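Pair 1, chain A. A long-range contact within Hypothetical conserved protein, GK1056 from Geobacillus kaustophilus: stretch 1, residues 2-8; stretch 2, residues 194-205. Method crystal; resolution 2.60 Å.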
# COMPACT_ATOMS: atom_id res chain seq x y z
N GLY A 2 -25.89 20.56 -8.95
CA GLY A 2 -25.21 19.28 -9.04
C GLY A 2 -23.99 19.06 -8.16
O GLY A 2 -23.57 19.93 -7.41
N ARG A 3 -23.43 17.86 -8.26
CA ARG A 3 -22.25 17.49 -7.50
C ARG A 3 -20.98 17.90 -8.24
O ARG A 3 -20.97 18.06 -9.46
CB ARG A 3 -22.21 15.97 -7.30
CG ARG A 3 -23.22 15.41 -6.34
CD ARG A 3 -22.63 15.24 -4.96
NE ARG A 3 -23.50 14.43 -4.12
CZ ARG A 3 -23.19 14.00 -2.90
NH1 ARG A 3 -22.01 14.29 -2.37
NH2 ARG A 3 -24.06 13.27 -2.22
N LYS A 4 -19.90 18.07 -7.48
CA LYS A 4 -18.60 18.41 -8.03
C LYS A 4 -17.70 17.23 -7.72
O LYS A 4 -17.94 16.48 -6.78
CB LYS A 4 -18.05 19.68 -7.37
CG LYS A 4 -18.86 20.92 -7.67
CD LYS A 4 -18.65 21.98 -6.62
CE LYS A 4 -19.57 23.17 -6.84
NZ LYS A 4 -19.57 24.11 -5.67
N ILE A 5 -16.66 17.05 -8.52
CA ILE A 5 -15.74 15.95 -8.28
C ILE A 5 -14.35 16.42 -8.64
O ILE A 5 -14.18 17.24 -9.54
CB ILE A 5 -16.12 14.71 -9.14
CG1 ILE A 5 -15.20 13.53 -8.80
CG2 ILE A 5 -16.06 15.05 -10.62
CD1 ILE A 5 -15.66 12.20 -9.37
N VAL A 6 -13.36 15.93 -7.90
CA VAL A 6 -11.98 16.30 -8.16
C VAL A 6 -11.17 15.03 -8.35
O VAL A 6 -11.24 14.12 -7.52
CB VAL A 6 -11.36 17.12 -6.98
CG1 VAL A 6 -9.94 17.57 -7.34
CG2 VAL A 6 -12.24 18.33 -6.66
N PHE A 7 -10.41 14.97 -9.44
CA PHE A 7 -9.57 13.82 -9.75
C PHE A 7 -8.11 14.15 -9.47
O PHE A 7 -7.67 15.28 -9.71
CB PHE A 7 -9.75 13.44 -11.22
CG PHE A 7 -11.05 12.77 -11.51
CD1 PHE A 7 -11.17 11.39 -11.40
CD2 PHE A 7 -12.17 13.51 -11.89
CE1 PHE A 7 -12.39 10.76 -11.66
CE2 PHE A 7 -13.39 12.89 -12.15
CZ PHE A 7 -13.50 11.51 -12.03
N PHE A 8 -7.35 13.18 -8.97
CA PHE A 8 -5.94 13.39 -8.64
C PHE A 8 -5.07 12.29 -9.21
O PHE A 8 -5.40 11.12 -9.11
CB PHE A 8 -5.74 13.37 -7.13
CG PHE A 8 -6.45 14.46 -6.39
CD1 PHE A 8 -5.88 15.73 -6.27
CD2 PHE A 8 -7.69 14.22 -5.80
CE1 PHE A 8 -6.53 16.74 -5.55
CE2 PHE A 8 -8.34 15.22 -5.09
CZ PHE A 8 -7.76 16.48 -4.96
N LYS A 194 -21.94 8.67 -15.82
CA LYS A 194 -22.74 7.80 -14.96
C LYS A 194 -23.18 8.52 -13.69
O LYS A 194 -24.30 8.32 -13.22
CB LYS A 194 -21.96 6.54 -14.58
CG LYS A 194 -21.45 5.67 -15.73
CD LYS A 194 -22.58 5.09 -16.56
CE LYS A 194 -22.10 3.90 -17.40
NZ LYS A 194 -20.93 4.21 -18.26
N LEU A 195 -22.30 9.34 -13.12
CA LEU A 195 -22.64 10.06 -11.90
C LEU A 195 -23.57 11.24 -12.17
O LEU A 195 -24.20 11.77 -11.25
CB LEU A 195 -21.37 10.56 -11.20
CG LEU A 195 -20.42 9.48 -10.68
CD1 LEU A 195 -19.23 10.11 -9.98
CD2 LEU A 195 -21.17 8.55 -9.73
N GLY A 196 -23.66 11.64 -13.43
CA GLY A 196 -24.51 12.75 -13.80
C GLY A 196 -23.89 14.07 -13.41
O GLY A 196 -24.59 14.99 -12.99
N ILE A 197 -22.57 14.17 -13.55
CA ILE A 197 -21.85 15.39 -13.21
C ILE A 197 -21.44 16.18 -14.45
O ILE A 197 -20.78 15.65 -15.35
CB ILE A 197 -20.58 15.07 -12.39
CG1 ILE A 197 -20.97 14.44 -11.05
CG2 ILE A 197 -19.75 16.35 -12.17
CD1 ILE A 197 -19.80 14.21 -10.12
N ASP A 198 -21.82 17.45 -14.48
CA ASP A 198 -21.49 18.33 -15.60
C ASP A 198 -20.00 18.64 -15.62
O ASP A 198 -19.37 18.85 -14.57
CB ASP A 198 -22.28 19.64 -15.50
CG ASP A 198 -23.77 19.45 -15.75
OD1 ASP A 198 -24.54 20.40 -15.49
OD2 ASP A 198 -24.16 18.35 -16.19
N LYS A 199 -19.43 18.66 -16.82
CA LYS A 199 -18.00 18.92 -16.99
C LYS A 199 -17.53 20.18 -16.24
O LYS A 199 -16.44 20.21 -15.68
CB LYS A 199 -17.68 19.03 -18.48
CG LYS A 199 -16.21 19.15 -18.79
CD LYS A 199 -15.99 19.19 -20.29
CE LYS A 199 -16.45 17.90 -20.95
NZ LYS A 199 -16.27 17.97 -22.43
N LYS A 200 -18.37 21.21 -16.22
CA LYS A 200 -18.05 22.46 -15.54
C LYS A 200 -17.85 22.28 -14.03
O LYS A 200 -17.41 23.19 -13.33
CB LYS A 200 -19.16 23.49 -15.78
CG LYS A 200 -20.50 23.08 -15.21
CD LYS A 200 -21.47 24.24 -15.13
CE LYS A 200 -22.74 23.81 -14.40
NZ LYS A 200 -23.73 24.92 -14.26
N ASP A 201 -18.19 21.10 -13.53
CA ASP A 201 -18.03 20.83 -12.11
C ASP A 201 -16.99 19.76 -11.87
O ASP A 201 -16.88 19.22 -10.78
CB ASP A 201 -19.36 20.39 -11.49
CG ASP A 201 -20.43 21.46 -11.59
OD1 ASP A 201 -20.24 22.56 -11.03
OD2 ASP A 201 -21.46 21.20 -12.24
N VAL A 202 -16.22 19.44 -12.91
CA VAL A 202 -15.18 18.44 -12.80
C VAL A 202 -13.83 19.13 -12.72
O VAL A 202 -13.52 19.99 -13.54
CB VAL A 202 -15.19 17.50 -14.03
CG1 VAL A 202 -14.14 16.40 -13.87
CG2 VAL A 202 -16.56 16.89 -14.20
N TYR A 203 -13.03 18.77 -11.72
CA TYR A 203 -11.70 19.35 -11.52
C TYR A 203 -10.66 18.23 -11.55
O TYR A 203 -10.99 17.08 -11.29
CB TYR A 203 -11.63 20.03 -10.16
CG TYR A 203 -12.63 21.14 -9.97
CD1 TYR A 203 -12.25 22.48 -10.08
CD2 TYR A 203 -13.97 20.85 -9.72
CE1 TYR A 203 -13.18 23.51 -9.94
CE2 TYR A 203 -14.91 21.87 -9.58
CZ TYR A 203 -14.51 23.20 -9.69
OH TYR A 203 -15.44 24.20 -9.57
N ALA A 204 -9.42 18.57 -11.87
CA ALA A 204 -8.35 17.57 -11.89
C ALA A 204 -7.00 18.22 -11.59
O ALA A 204 -6.74 19.34 -11.99
CB ALA A 204 -8.30 16.86 -13.24
N PHE A 205 -6.15 17.50 -10.87
CA PHE A 205 -4.81 17.97 -10.53
C PHE A 205 -3.80 17.01 -11.13
O PHE A 205 -3.84 15.81 -10.85
CB PHE A 205 -4.60 18.03 -9.01
CG PHE A 205 -5.29 19.18 -8.35
CD1 PHE A 205 -4.55 20.16 -7.70
CD2 PHE A 205 -6.68 19.25 -8.32
CE1 PHE A 205 -5.19 21.21 -7.03
CE2 PHE A 205 -7.33 20.29 -7.66
CZ PHE A 205 -6.58 21.28 -7.01
O HOH W 1 -24.51 15.80 -10.02

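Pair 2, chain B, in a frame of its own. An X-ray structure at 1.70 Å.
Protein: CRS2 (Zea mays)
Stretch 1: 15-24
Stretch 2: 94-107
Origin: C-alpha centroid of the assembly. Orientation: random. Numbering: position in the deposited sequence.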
# COMPACT_ATOMS: atom_id res chain seq x y z
N TYR B 15 -15.42 -1.00 17.45
CA TYR B 15 -14.43 -0.07 16.93
C TYR B 15 -12.94 -0.66 16.83
O TYR B 15 -11.95 -0.11 17.28
CB TYR B 15 -14.56 1.31 17.61
N THR B 16 -12.80 -1.78 16.15
CA THR B 16 -11.50 -2.35 15.92
C THR B 16 -10.77 -1.53 14.83
O THR B 16 -11.34 -1.24 13.77
CB THR B 16 -11.70 -3.82 15.52
OG1 THR B 16 -12.52 -4.44 16.50
CG2 THR B 16 -10.35 -4.51 15.47
N PRO B 17 -9.53 -1.09 15.11
CA PRO B 17 -8.83 -0.22 14.13
C PRO B 17 -8.33 -0.95 12.92
O PRO B 17 -8.29 -2.18 12.89
CB PRO B 17 -7.63 0.41 14.84
CG PRO B 17 -7.43 -0.41 16.11
CD PRO B 17 -8.67 -1.31 16.30
N TRP B 18 -7.96 -0.14 11.92
CA TRP B 18 -7.29 -0.61 10.70
C TRP B 18 -5.90 -0.02 10.63
O TRP B 18 -5.65 1.09 11.12
CB TRP B 18 -8.00 -0.20 9.39
CG TRP B 18 -9.24 -1.03 9.12
CD1 TRP B 18 -10.41 -1.04 9.88
CD2 TRP B 18 -9.46 -1.92 8.01
NE1 TRP B 18 -11.31 -1.89 9.32
CE2 TRP B 18 -10.75 -2.47 8.17
CE3 TRP B 18 -8.67 -2.35 6.93
CZ2 TRP B 18 -11.30 -3.31 7.20
CZ3 TRP B 18 -9.21 -3.30 6.03
CH2 TRP B 18 -10.48 -3.76 6.18
N LEU B 19 -5.02 -0.75 9.96
CA LEU B 19 -3.70 -0.24 9.71
C LEU B 19 -3.58 -0.25 8.21
O LEU B 19 -3.67 -1.30 7.63
CB LEU B 19 -2.65 -1.12 10.41
CG LEU B 19 -1.18 -0.64 10.31
CD1 LEU B 19 -0.36 -1.67 11.15
CD2 LEU B 19 -0.71 -0.81 8.85
N ILE B 20 -3.46 0.92 7.60
CA ILE B 20 -3.41 1.05 6.19
C ILE B 20 -2.00 1.38 5.81
O ILE B 20 -1.50 2.53 6.06
CB ILE B 20 -4.42 2.17 5.74
CG1 ILE B 20 -5.90 1.77 6.12
CG2 ILE B 20 -4.30 2.39 4.20
CD1 ILE B 20 -6.86 2.90 5.99
N ALA B 21 -1.32 0.40 5.19
CA ALA B 21 0.12 0.60 4.90
C ALA B 21 0.42 0.61 3.42
O ALA B 21 -0.02 -0.26 2.73
CB ALA B 21 0.94 -0.53 5.59
N GLY B 22 1.15 1.62 2.97
CA GLY B 22 1.55 1.73 1.56
C GLY B 22 3.07 1.46 1.53
O GLY B 22 3.83 2.00 2.40
N LEU B 23 3.50 0.54 0.61
CA LEU B 23 4.89 0.13 0.46
C LEU B 23 5.71 1.06 -0.43
O LEU B 23 5.20 1.65 -1.42
CB LEU B 23 4.96 -1.30 -0.06
CG LEU B 23 4.19 -2.23 0.87
CD1 LEU B 23 4.51 -3.66 0.49
CD2 LEU B 23 4.67 -2.03 2.34
N GLY B 24 6.97 1.13 -0.14
CA GLY B 24 7.91 2.01 -0.92
C GLY B 24 9.27 2.01 -0.29
O GLY B 24 9.48 1.35 0.78
N TYR B 94 1.43 -3.25 18.46
CA TYR B 94 1.25 -2.10 19.31
C TYR B 94 -0.16 -1.61 19.37
O TYR B 94 -0.69 -1.30 20.44
CB TYR B 94 2.22 -0.95 18.91
CG TYR B 94 2.28 0.26 19.84
CD1 TYR B 94 3.34 0.45 20.73
CD2 TYR B 94 1.27 1.21 19.81
CE1 TYR B 94 3.36 1.55 21.58
CE2 TYR B 94 1.31 2.35 20.61
CZ TYR B 94 2.36 2.49 21.53
OH TYR B 94 2.40 3.61 22.33
N TYR B 95 -0.75 -1.45 18.20
CA TYR B 95 -2.08 -0.85 18.11
C TYR B 95 -3.24 -1.89 18.15
O TYR B 95 -4.40 -1.51 17.88
CB TYR B 95 -2.11 -0.01 16.83
CG TYR B 95 -1.27 1.25 16.98
CD1 TYR B 95 -0.03 1.41 16.36
CD2 TYR B 95 -1.74 2.27 17.79
CE1 TYR B 95 0.72 2.58 16.54
CE2 TYR B 95 -1.03 3.47 17.96
CZ TYR B 95 0.22 3.59 17.38
OH TYR B 95 0.90 4.75 17.65
N GLN B 96 -2.89 -3.21 18.37
CA GLN B 96 -3.92 -4.27 18.42
C GLN B 96 -4.76 -4.34 17.15
O GLN B 96 -6.00 -4.44 17.19
CB GLN B 96 -4.84 -4.11 19.69
CG GLN B 96 -4.02 -4.09 20.99
CD GLN B 96 -4.93 -3.78 22.19
OE1 GLN B 96 -5.77 -4.60 22.56
NE2 GLN B 96 -4.86 -2.57 22.75
N VAL B 97 -4.10 -4.26 16.01
CA VAL B 97 -4.83 -4.35 14.78
C VAL B 97 -4.90 -5.80 14.35
O VAL B 97 -3.85 -6.40 14.18
CB VAL B 97 -4.04 -3.59 13.69
CG1 VAL B 97 -4.90 -3.62 12.36
CG2 VAL B 97 -3.78 -2.18 14.14
N PRO B 98 -6.08 -6.36 14.18
CA PRO B 98 -6.17 -7.75 13.71
C PRO B 98 -5.72 -7.91 12.26
O PRO B 98 -5.88 -6.97 11.40
CB PRO B 98 -7.65 -8.11 13.75
CG PRO B 98 -8.38 -6.79 13.77
CD PRO B 98 -7.40 -5.76 14.31
N LEU B 99 -5.26 -9.12 11.96
CA LEU B 99 -4.83 -9.47 10.61
C LEU B 99 -5.76 -8.94 9.51
O LEU B 99 -5.35 -8.37 8.55
CB LEU B 99 -4.75 -10.99 10.46
CG LEU B 99 -4.08 -11.41 9.16
CD1 LEU B 99 -2.65 -11.03 9.20
CD2 LEU B 99 -4.14 -12.93 9.02
N ARG B 100 -7.01 -9.17 9.68
CA ARG B 100 -8.01 -8.85 8.70
C ARG B 100 -8.15 -7.39 8.44
O ARG B 100 -8.81 -7.04 7.44
CB ARG B 100 -9.39 -9.43 9.06
CG ARG B 100 -9.97 -8.81 10.34
CD ARG B 100 -11.32 -9.44 10.78
NE ARG B 100 -11.88 -8.88 12.03
CZ ARG B 100 -11.37 -9.13 13.26
NH1 ARG B 100 -11.89 -8.61 14.41
NH2 ARG B 100 -10.30 -9.90 13.32
N HIS B 101 -7.54 -6.57 9.32
CA HIS B 101 -7.62 -5.10 9.19
C HIS B 101 -6.27 -4.47 8.87
O HIS B 101 -6.08 -3.25 9.02
CB HIS B 101 -8.17 -4.47 10.48
CG HIS B 101 -9.62 -4.68 10.64
ND1 HIS B 101 -10.28 -4.17 11.73
CD2 HIS B 101 -10.53 -5.35 9.83
CE1 HIS B 101 -11.59 -4.54 11.58
NE2 HIS B 101 -11.75 -5.26 10.44
N ILE B 102 -5.33 -5.32 8.47
CA ILE B 102 -4.03 -4.83 8.05
C ILE B 102 -4.09 -4.77 6.56
O ILE B 102 -4.01 -5.81 5.88
CB ILE B 102 -2.92 -5.80 8.45
CG1 ILE B 102 -2.90 -5.97 10.00
CG2 ILE B 102 -1.58 -5.25 7.95
CD1 ILE B 102 -1.89 -7.00 10.46
N LEU B 103 -4.25 -3.51 6.01
CA LEU B 103 -4.40 -3.34 4.57
C LEU B 103 -3.08 -2.97 3.97
O LEU B 103 -2.54 -1.90 4.29
CB LEU B 103 -5.48 -2.27 4.27
CG LEU B 103 -5.65 -1.82 2.83
CD1 LEU B 103 -6.13 -3.00 1.96
CD2 LEU B 103 -6.78 -0.78 2.85
N LEU B 104 -2.63 -3.81 3.00
CA LEU B 104 -1.40 -3.49 2.29
C LEU B 104 -1.71 -2.92 0.93
O LEU B 104 -2.49 -3.49 0.18
CB LEU B 104 -0.42 -4.70 2.07
CG LEU B 104 0.59 -4.86 3.18
CD1 LEU B 104 1.69 -3.83 3.09
CD2 LEU B 104 -0.10 -4.87 4.57
N ILE B 105 -1.02 -1.83 0.58
CA ILE B 105 -1.17 -1.15 -0.72
C ILE B 105 0.18 -1.14 -1.44
O ILE B 105 1.15 -0.62 -0.88
CB ILE B 105 -1.76 0.28 -0.51
CG1 ILE B 105 -3.02 0.16 0.36
CG2 ILE B 105 -2.09 0.91 -1.89
CD1 ILE B 105 -3.80 1.49 0.36
N TYR B 106 0.24 -1.62 -2.69
CA TYR B 106 1.59 -1.73 -3.32
C TYR B 106 1.49 -1.88 -4.83
O TYR B 106 0.40 -2.02 -5.36
CB TYR B 106 2.29 -3.01 -2.72
CG TYR B 106 1.51 -4.29 -3.15
CD1 TYR B 106 1.85 -4.98 -4.31
CD2 TYR B 106 0.36 -4.71 -2.50
CE1 TYR B 106 1.15 -6.11 -4.70
CE2 TYR B 106 -0.47 -5.75 -2.97
CZ TYR B 106 -0.02 -6.50 -4.05
OH TYR B 106 -0.77 -7.57 -4.56
N ASP B 107 2.63 -1.74 -5.50
CA ASP B 107 2.71 -1.84 -7.01
C ASP B 107 2.62 -3.27 -7.45
O ASP B 107 3.26 -4.15 -6.87
CB ASP B 107 4.05 -1.27 -7.51
CG ASP B 107 5.19 -1.78 -6.69
OD1 ASP B 107 5.23 -1.78 -5.45
OD2 ASP B 107 6.11 -2.30 -7.40
O HOH W 2 4.29 0.40 -3.70

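The sharpest difference lies where the first strand meets the turn before the second. In pair 2, Trp18(B) and His101(B) stack face to face, the five-membered ring of the tryptophan and the imidazole having centroids 3.7 Å apart and planes only 12° from parallel. The imidazole is also tied at its edge: His101(B) ND1 donates a hydrogen bond to Pro17(B) O at 3.0 Å. A flat ring that carries a polar edge can do both jobs at once. The matching residues of pair 1, Lys4(A) and Asp201(A), have no ring stack; their side chains meet through aliphatic atoms near the backbone, Lys4(A) CG lying 3.9 Å from Asp201(A) CB, while the end of the lysine leads away, as suits a charged chain at an exposed site.

Beneath this difference the backbones of 14 central residues superpose with an RMSD of 0.5 Å. In each, two parallel strands follow a loop, and their axes diverge by 21° in pair 1 and 15° in pair 2. The ladder begins identically: Ile5(A) N donates to Asp201(A) O at 3.1 Å, and Leu19(B) N to His101(B) O at 2.9 Å. It then alternates between strands, as parallel pairing requires. The turn is shared too. Asp201(A) N bonds back to Asp198(A) O at 2.7 Å, and His101(B) N to Pro98(B) O at 2.7 Å; a proline can serve at this position because the bond uses its carbonyl. Gly196(A) and Gln96(B) match just after a helix, both with positive phi, a conformation that glycine adopts easily but that glutamine also takes here.

Among the apolar matches, the side-chain centres of Ile197(A) and Val97(B) fall closest together, 0.7 Å apart after superposition. Each sends a branched chain against the first strand: Ile197(A) CD1 reaches Ile5(A) CB at 3.8 Å, and Val97(B) CG1 lies 3.9 Å from Leu19(B) CB.

Farther along, bulk is distributed differently. Pair 1 sets Phe7(A) beside Ala204(A), CB to CB at 4.2 Å, and the large ring extends to Val202(A), its CE2 4.0 Å from CG1. Pair 2 reverses the sizes: Ala21(B) is small and Leu104(B) large, with Ala21(B) CB 4.2 Å from Leu104(B) CD1. On the other face, Phe8(A) and Phe205(A) form an oblique aromatic pair, CE1 to CD2 at 3.7 Å. Their counterparts are Gly22(B), which offers no side chain, and Ile105(B), whose CD1 packs on Ile20(B) CG2 at 4.0 Å. Apolar side chains of quite different size suit these buried positions, since the ladder joins the strands through backbone atoms and leaves side chains to fill the space on each face.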